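Local structure of periplasmic beta-glucosidase (6R5T) at residues A[53-58]-A[337-342]; A[114-119]-A[347-352]; A[698-701]-A[707-710]. The protein probably hydrolyses terminal, non-reducing beta-D-glucosyl residues and releases beta-D-glucose, as a periplasmic enzyme of glycoside hydrolase family 3. The protein carries 1 engineered substitution. One frame throughout, in Å; residues are numbered along the deposited sequence.

Contact 1: residues A[53-58]-A[337-342]; sequences VTRPDI and PDDPPF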
# COMPACT_ATOMS: atom_id res chain seq x y z
N VAL A 53 -15.96 29.69 19.87
CA VAL A 53 -15.47 30.43 18.68
C VAL A 53 -16.14 31.79 18.45
O VAL A 53 -16.04 32.30 17.33
CB VAL A 53 -15.64 29.57 17.41
CG1 VAL A 53 -14.87 28.25 17.59
CG2 VAL A 53 -17.09 29.33 17.11
N THR A 54 -16.85 32.32 19.43
CA THR A 54 -17.45 33.67 19.27
C THR A 54 -16.96 34.57 20.40
O THR A 54 -16.67 34.07 21.48
CB THR A 54 -18.97 33.65 19.22
OG1 THR A 54 -19.45 33.41 20.54
CG2 THR A 54 -19.51 32.59 18.28
N ARG A 55 -16.90 35.85 20.11
CA ARG A 55 -16.37 36.83 21.08
C ARG A 55 -17.11 36.72 22.42
O ARG A 55 -16.47 36.62 23.47
CB ARG A 55 -16.42 38.26 20.56
CG ARG A 55 -16.12 39.25 21.68
CD ARG A 55 -16.40 40.64 21.22
NE ARG A 55 -15.36 41.13 20.34
CZ ARG A 55 -15.17 42.41 20.04
NH1 ARG A 55 -15.93 43.36 20.57
NH2 ARG A 55 -14.17 42.74 19.26
N PRO A 56 -18.46 36.76 22.47
CA PRO A 56 -19.13 36.68 23.77
C PRO A 56 -18.82 35.39 24.55
O PRO A 56 -18.72 35.42 25.77
CB PRO A 56 -20.63 36.83 23.49
CG PRO A 56 -20.77 37.00 21.98
CD PRO A 56 -19.39 37.09 21.36
N ASP A 57 -18.73 34.27 23.86
CA ASP A 57 -18.50 32.95 24.51
C ASP A 57 -17.06 32.86 25.00
O ASP A 57 -16.85 32.37 26.15
CB ASP A 57 -18.75 31.82 23.53
CG ASP A 57 -20.19 31.65 23.14
OD1 ASP A 57 -21.05 32.03 23.95
OD2 ASP A 57 -20.41 31.10 22.03
N ILE A 58 -16.14 33.36 24.21
CA ILE A 58 -14.70 33.37 24.61
C ILE A 58 -14.50 34.37 25.76
O ILE A 58 -13.77 34.04 26.73
CB ILE A 58 -13.79 33.65 23.41
CG1 ILE A 58 -13.86 32.49 22.40
CG2 ILE A 58 -12.37 33.89 23.90
CD1 ILE A 58 -13.06 32.73 21.12
N PRO A 337 -14.90 45.92 26.90
CA PRO A 337 -16.04 45.30 27.58
C PRO A 337 -17.41 45.91 27.23
O PRO A 337 -18.44 45.25 27.44
CB PRO A 337 -15.77 45.55 29.07
CG PRO A 337 -14.28 45.87 29.14
CD PRO A 337 -13.98 46.58 27.84
N ASP A 338 -17.38 47.14 26.71
CA ASP A 338 -18.58 47.96 26.37
C ASP A 338 -18.58 48.24 24.86
O ASP A 338 -19.31 49.14 24.41
CB ASP A 338 -18.59 49.27 27.16
CG ASP A 338 -17.24 49.97 27.18
OD1 ASP A 338 -16.35 49.58 26.36
OD2 ASP A 338 -17.08 50.86 28.05
N ASP A 339 -17.83 47.47 24.07
CA ASP A 339 -18.06 47.45 22.60
C ASP A 339 -19.49 46.97 22.44
O ASP A 339 -19.96 46.11 23.20
CB ASP A 339 -17.10 46.54 21.82
CG ASP A 339 -15.69 47.09 21.65
OD1 ASP A 339 -15.53 48.32 21.76
OD2 ASP A 339 -14.75 46.27 21.43
N PRO A 340 -20.26 47.52 21.49
CA PRO A 340 -21.65 47.09 21.37
C PRO A 340 -21.66 45.64 20.89
O PRO A 340 -20.70 45.21 20.25
CB PRO A 340 -22.27 48.04 20.36
CG PRO A 340 -21.10 48.81 19.74
CD PRO A 340 -19.83 48.53 20.53
N PRO A 341 -22.72 44.86 21.21
CA PRO A 341 -22.84 43.50 20.71
C PRO A 341 -23.02 43.58 19.19
O PRO A 341 -23.33 44.66 18.68
CB PRO A 341 -24.09 42.90 21.38
CG PRO A 341 -24.46 43.92 22.45
CD PRO A 341 -23.89 45.25 22.00
N PHE A 342 -22.75 42.47 18.49
CA PHE A 342 -22.81 42.45 17.01
C PHE A 342 -23.19 41.06 16.55
O PHE A 342 -23.18 40.10 17.36
CB PHE A 342 -21.49 42.93 16.40
CG PHE A 342 -20.30 42.09 16.77
CD1 PHE A 342 -19.63 42.27 17.98
CD2 PHE A 342 -19.86 41.07 15.93
CE1 PHE A 342 -18.54 41.48 18.32
CE2 PHE A 342 -18.77 40.27 16.27
CZ PHE A 342 -18.11 40.48 17.46
O HOH W 1 -18.95 43.27 21.46
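Arg55 reaches from the first turn of helix 55-65 to Asp339 and Phe342, pinning a proline-rich loop onto the N-terminal, TIM-barrel-like domain of this family 3 glycoside hydrolase. The helix follows strand 48-50 of the parallel sheet, whereas 337-342 belongs to the long connection between helices 307-323 and 352-362. Thr54 is the N-cap, and its carbonyl O receives Ile58 N to close the opening turn.

The Arg55 side chain leaves the helix with CG opposite the backbone N. CB only grazes the Phe342 ring, 4.2 Å from its CZ. Further out, CD comes in at the edge of the same ring, near its plane, and lies 3.7 Å from CE1. A bend about the CD-CG bond (chi3 -75°) then turns the head group so that Phe342 CE1 sits over one face of the guanidinium, toward its rim. NE is 3.8 Å from CE1, and the two planes stand nearly perpendicular (86°), so the ring presents its edge to the flat cation instead of stacking on it.

At the tip, NH1 makes a salt bridge with OD2 of Asp339 at 3.3 Å. This hydrogen bond is long and bent, with an angle of 136° at the proton; the carboxylate uses its anti lone pair, and OD2 is tilted well out of the guanidinium plane. The same oxygen accepts the backbone N-H of Lys336, so the loop itself helps to position the acid for the arginine. NH1 has a further partner in water 1, to which it donates at 3.1 Å. That water in turn donates a 2.9 Å hydrogen bond to Pro340 O, bridging Arg55 to the loop backbone beside the edge of the Phe342 ring.

Contact 2: residues A[114-119]-A[347-352]; sequences ASADGL and ESRLHR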
# COMPACT_ATOMS: atom_id res chain seq x y z
N ALA A 114 -10.62 34.68 12.42
CA ALA A 114 -10.66 33.86 13.63
C ALA A 114 -10.29 34.73 14.86
O ALA A 114 -11.01 34.66 15.87
CB ALA A 114 -9.74 32.66 13.45
N SER A 115 -9.24 35.53 14.71
CA SER A 115 -8.78 36.45 15.79
C SER A 115 -9.86 37.52 16.00
O SER A 115 -10.10 37.91 17.18
CB SER A 115 -7.42 37.02 15.46
OG SER A 115 -7.45 37.83 14.27
N ALA A 116 -10.60 37.90 14.95
CA ALA A 116 -11.71 38.88 15.08
C ALA A 116 -12.81 38.32 15.96
O ALA A 116 -13.56 39.11 16.59
CB ALA A 116 -12.29 39.27 13.72
N ASP A 117 -12.92 36.99 16.07
CA ASP A 117 -13.91 36.32 16.93
C ASP A 117 -13.29 35.92 18.28
O ASP A 117 -14.03 35.34 19.07
CB ASP A 117 -14.51 35.10 16.24
CG ASP A 117 -15.44 35.47 15.08
OD1 ASP A 117 -15.95 36.64 15.05
OD2 ASP A 117 -15.71 34.58 14.24
N GLY A 118 -12.00 36.25 18.51
CA GLY A 118 -11.37 35.99 19.82
C GLY A 118 -10.50 34.76 19.86
O GLY A 118 -9.87 34.49 20.90
N LEU A 119 -10.39 34.02 18.75
CA LEU A 119 -9.46 32.86 18.75
C LEU A 119 -7.99 33.26 18.70
O LEU A 119 -7.60 34.19 18.00
CB LEU A 119 -9.81 31.98 17.54
CG LEU A 119 -11.15 31.28 17.71
CD1 LEU A 119 -11.68 30.84 16.33
CD2 LEU A 119 -11.08 30.11 18.70
N GLU A 347 -22.87 39.76 7.14
CA GLU A 347 -22.26 39.84 5.79
C GLU A 347 -21.06 40.75 5.77
O GLU A 347 -20.10 40.44 5.05
CB GLU A 347 -23.22 40.46 4.78
CG GLU A 347 -24.01 39.45 4.06
CD GLU A 347 -23.22 38.46 3.19
OE1 GLU A 347 -22.36 38.85 2.32
OE2 GLU A 347 -23.60 37.37 3.32
N SER A 348 -21.10 41.88 6.49
CA SER A 348 -20.00 42.86 6.40
C SER A 348 -18.75 42.30 7.05
O SER A 348 -17.70 42.94 6.84
CB SER A 348 -20.36 44.17 7.07
OG SER A 348 -20.69 43.92 8.42
N ARG A 349 -18.82 41.18 7.77
CA ARG A 349 -17.61 40.62 8.42
C ARG A 349 -17.01 39.52 7.52
O ARG A 349 -15.94 38.96 7.87
CB ARG A 349 -17.99 40.02 9.79
CG ARG A 349 -18.56 41.06 10.74
CD ARG A 349 -18.75 40.51 12.12
NE ARG A 349 -17.49 40.43 12.83
CZ ARG A 349 -16.97 39.35 13.45
NH1 ARG A 349 -17.55 38.17 13.39
NH2 ARG A 349 -15.84 39.46 14.12
N LEU A 350 -17.66 39.20 6.40
CA LEU A 350 -17.08 38.22 5.43
C LEU A 350 -16.09 38.89 4.50
O LEU A 350 -15.91 40.16 4.48
CB LEU A 350 -18.19 37.56 4.64
CG LEU A 350 -19.18 36.71 5.42
CD1 LEU A 350 -20.26 36.22 4.49
CD2 LEU A 350 -18.52 35.51 6.10
N HIS A 351 -15.36 38.06 3.77
CA HIS A 351 -14.33 38.47 2.81
C HIS A 351 -14.63 37.76 1.49
O HIS A 351 -13.77 36.96 1.02
CB HIS A 351 -12.92 38.22 3.34
CG HIS A 351 -12.60 39.05 4.53
ND1 HIS A 351 -12.99 38.70 5.81
CD2 HIS A 351 -12.00 40.26 4.62
CE1 HIS A 351 -12.65 39.67 6.65
NE2 HIS A 351 -12.05 40.66 5.94
N ARG A 352 -15.78 38.07 0.89
CA ARG A 352 -16.21 37.33 -0.32
C ARG A 352 -15.29 37.62 -1.49
O ARG A 352 -15.09 36.70 -2.28
CB ARG A 352 -17.66 37.60 -0.68
CG ARG A 352 -18.67 37.08 0.33
CD ARG A 352 -20.05 37.35 -0.14
NE ARG A 352 -21.08 36.89 0.77
CZ ARG A 352 -21.54 35.65 0.85
NH1 ARG A 352 -21.03 34.73 0.05
NH2 ARG A 352 -22.47 35.30 1.70
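Ala116 and Arg349 mark the closest backbone approach, their CA atoms 9.1 Å apart, so the gap between the end of helix 100-116 and the 3-10 turn at 347-349 is spanned by side chains. Arg349 crosses it with a chain bent at chi3 (78°), which brings the guanidinium end-on to Asp117. NH1 donates to Asp117 OD1 over 2.8 Å, with an angle of 152° at the proton, and along the syn lone pair. NH2 reaches the same OD1 over 3.0 Å. One carboxylate oxygen is thus gripped by both terminal nitrogens and lies in the guanidinium plane, while the carboxylate itself is turned 38° from that plane. Ala116 CB packs against NH2 at 3.6 Å.

The acid is carried by a Schellman motif that ends the helix. Gly118, with its positive phi, sends its N-H back to Ser115 O over 2.9 Å, and Leu119 N donates to Ala114 O over 3.0 Å. Ala114 O also takes Asp117 N, from the other face of its carbonyl plane. The second Asp117 oxygen, OD2, is held by Arg85 in a salt bridge and by His84, so this buried carboxylate faces two arginines, which would probably keep it ionised.

Within 347-352, Arg352 meets Glu347 side-on: NE binds OE1 over 2.8 Å and NH2 binds OE2 over 2.9 Å, with both oxygens in the guanidinium plane. Arg349 NH1 additionally donates to Thr344 O, and Arg85 NH1 donates to the carbonyl O of Arg349.

Contact 3: residues A[698-701]-A[707-710]; sequences LKFY and HTAE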
# COMPACT_ATOMS: atom_id res chain seq x y z
N LEU A 698 20.16 19.27 -4.43
CA LEU A 698 20.71 18.00 -4.97
C LEU A 698 20.93 16.95 -3.88
O LEU A 698 21.23 15.81 -4.19
CB LEU A 698 22.05 18.30 -5.66
CG LEU A 698 22.09 19.51 -6.60
CD1 LEU A 698 23.50 19.68 -7.16
CD2 LEU A 698 21.06 19.39 -7.71
N LYS A 699 20.77 17.30 -2.60
CA LYS A 699 21.12 16.37 -1.52
C LYS A 699 19.96 15.42 -1.21
O LYS A 699 18.80 15.71 -1.48
CB LYS A 699 21.39 17.17 -0.25
CG LYS A 699 22.58 18.11 -0.34
CD LYS A 699 23.24 18.41 0.97
CE LYS A 699 24.60 19.05 0.74
NZ LYS A 699 25.31 19.33 2.01
N PHE A 700 20.31 14.30 -0.64
CA PHE A 700 19.37 13.27 -0.20
C PHE A 700 19.97 12.57 1.00
O PHE A 700 21.22 12.55 1.23
CB PHE A 700 19.09 12.28 -1.33
CG PHE A 700 20.25 11.42 -1.70
CD1 PHE A 700 21.29 11.90 -2.50
CD2 PHE A 700 20.33 10.10 -1.26
CE1 PHE A 700 22.38 11.10 -2.82
CE2 PHE A 700 21.40 9.30 -1.60
CZ PHE A 700 22.44 9.80 -2.36
N TYR A 701 19.08 11.93 1.74
CA TYR A 701 19.46 11.06 2.86
C TYR A 701 19.80 9.68 2.35
O TYR A 701 18.96 8.98 1.70
CB TYR A 701 18.35 10.97 3.91
CG TYR A 701 18.12 12.27 4.64
CD1 TYR A 701 18.94 12.63 5.69
CD2 TYR A 701 17.16 13.16 4.20
CE1 TYR A 701 18.75 13.84 6.34
CE2 TYR A 701 16.99 14.38 4.82
CZ TYR A 701 17.77 14.70 5.91
OH TYR A 701 17.58 15.89 6.56
N HIS A 707 23.14 13.21 4.95
CA HIS A 707 22.51 14.15 3.99
C HIS A 707 23.55 14.66 2.99
O HIS A 707 24.24 15.63 3.35
CB HIS A 707 21.86 15.29 4.73
CG HIS A 707 20.81 15.98 3.94
ND1 HIS A 707 20.74 17.36 3.89
CD2 HIS A 707 19.82 15.52 3.13
CE1 HIS A 707 19.70 17.73 3.15
NE2 HIS A 707 19.12 16.61 2.68
N THR A 708 23.62 14.01 1.82
CA THR A 708 24.78 14.01 0.90
C THR A 708 24.33 14.51 -0.48
O THR A 708 23.22 14.17 -0.89
CB THR A 708 25.43 12.61 0.88
OG1 THR A 708 26.48 12.54 -0.08
CG2 THR A 708 24.48 11.47 0.57
N ALA A 709 25.16 15.30 -1.17
CA ALA A 709 25.03 15.46 -2.63
C ALA A 709 26.27 14.84 -3.25
O ALA A 709 27.38 15.27 -2.89
CB ALA A 709 24.87 16.90 -3.02
N GLU A 710 26.11 13.84 -4.10
CA GLU A 710 27.25 13.10 -4.67
C GLU A 710 27.64 13.72 -6.00
O GLU A 710 26.79 14.07 -6.83
CB GLU A 710 26.90 11.63 -4.81
CG GLU A 710 26.52 11.01 -3.49
CD GLU A 710 25.94 9.62 -3.58
OE1 GLU A 710 25.26 9.33 -4.57
OE2 GLU A 710 26.21 8.83 -2.66
O HOH W 2 23.27 13.89 -4.89
O HOH W 3 16.91 16.65 0.82
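Phe700 and Thr708 form the hydrogen-bonded pair of a short antiparallel hairpin. Phe700 N donates to Thr708 O over 2.9 Å, and Thr708 N returns a nearly straight bond (173°) to Phe700 O, also 2.9 Å. Tyr701 and His707 are the adjoining non-hydrogen-bonded pair. A CA-H...O contact supplements the pairing, with Lys699 CA 3.1 Å from Thr708 O.

Aromatic contacts lie on both faces. On one, Tyr701 and His707 make an offset stack, centroids 4.2 Å apart and planes 25° from parallel, with His707 CD2 over the centre of the tyrosine ring. CG of His707, opposite the backbone N, swings the imidazole back across the partner strand. Its other face is covered by Lys699 CB, a CH-pi contact 3.9 Å from the imidazole centroid, so the flat group is sandwiched between tyrosine ring and lysine stem. On the opposite sheet face, Thr708 CG2 sits over the Phe700 ring, 4.2 Å from its centroid, while the Glu710 carboxylate meets the edge of that ring with its plane nearly perpendicular (84°). Glu710 OE2 is hydrogen-bonded to Ser665 OG.

Two waters bridge the segments. Water 3 links the imidazole to the backbone: it lies at the ring edge, 2.9 Å from His707 NE2, and donates to Lys699 O. Water 2 lies between backbone atoms, accepting from Glu710 N beside Leu698 O.

Gln202 of helix 197-204 accepts Tyr701 N through its OE1, joining the hairpin to the barrel domain. Glu710 lies about 5 Å, side chain to ion, from the magnesium bound by Asp661 and Val663, placing this two-stranded beta hairpin beside the metal site of the fibronectin type III-like domain.

Contacts 1 and 2 form one continuous patch, their centres 12 Å apart. Phe342 of contact 1 joins them: its CE2 packs 3.5 Å from Arg349 CZ, while its CE1 side faces Arg55. The first segments of the two contacts also touch: Val53 O lies 3.4 Å from Asp117 CB, and Ile58 CD1 meets Gly118. The connection 337-352 is thereby held along the barrel domain before the chain enters helix 352-362. Neither contact reaches the glycan pocket, although 53-58 follows Phe50 and Asn51, which line it. Contact 3 is remote, centred 53 Å from contact 1 and 45 Å from contact 2 across the molecule, beside the magnesium ion.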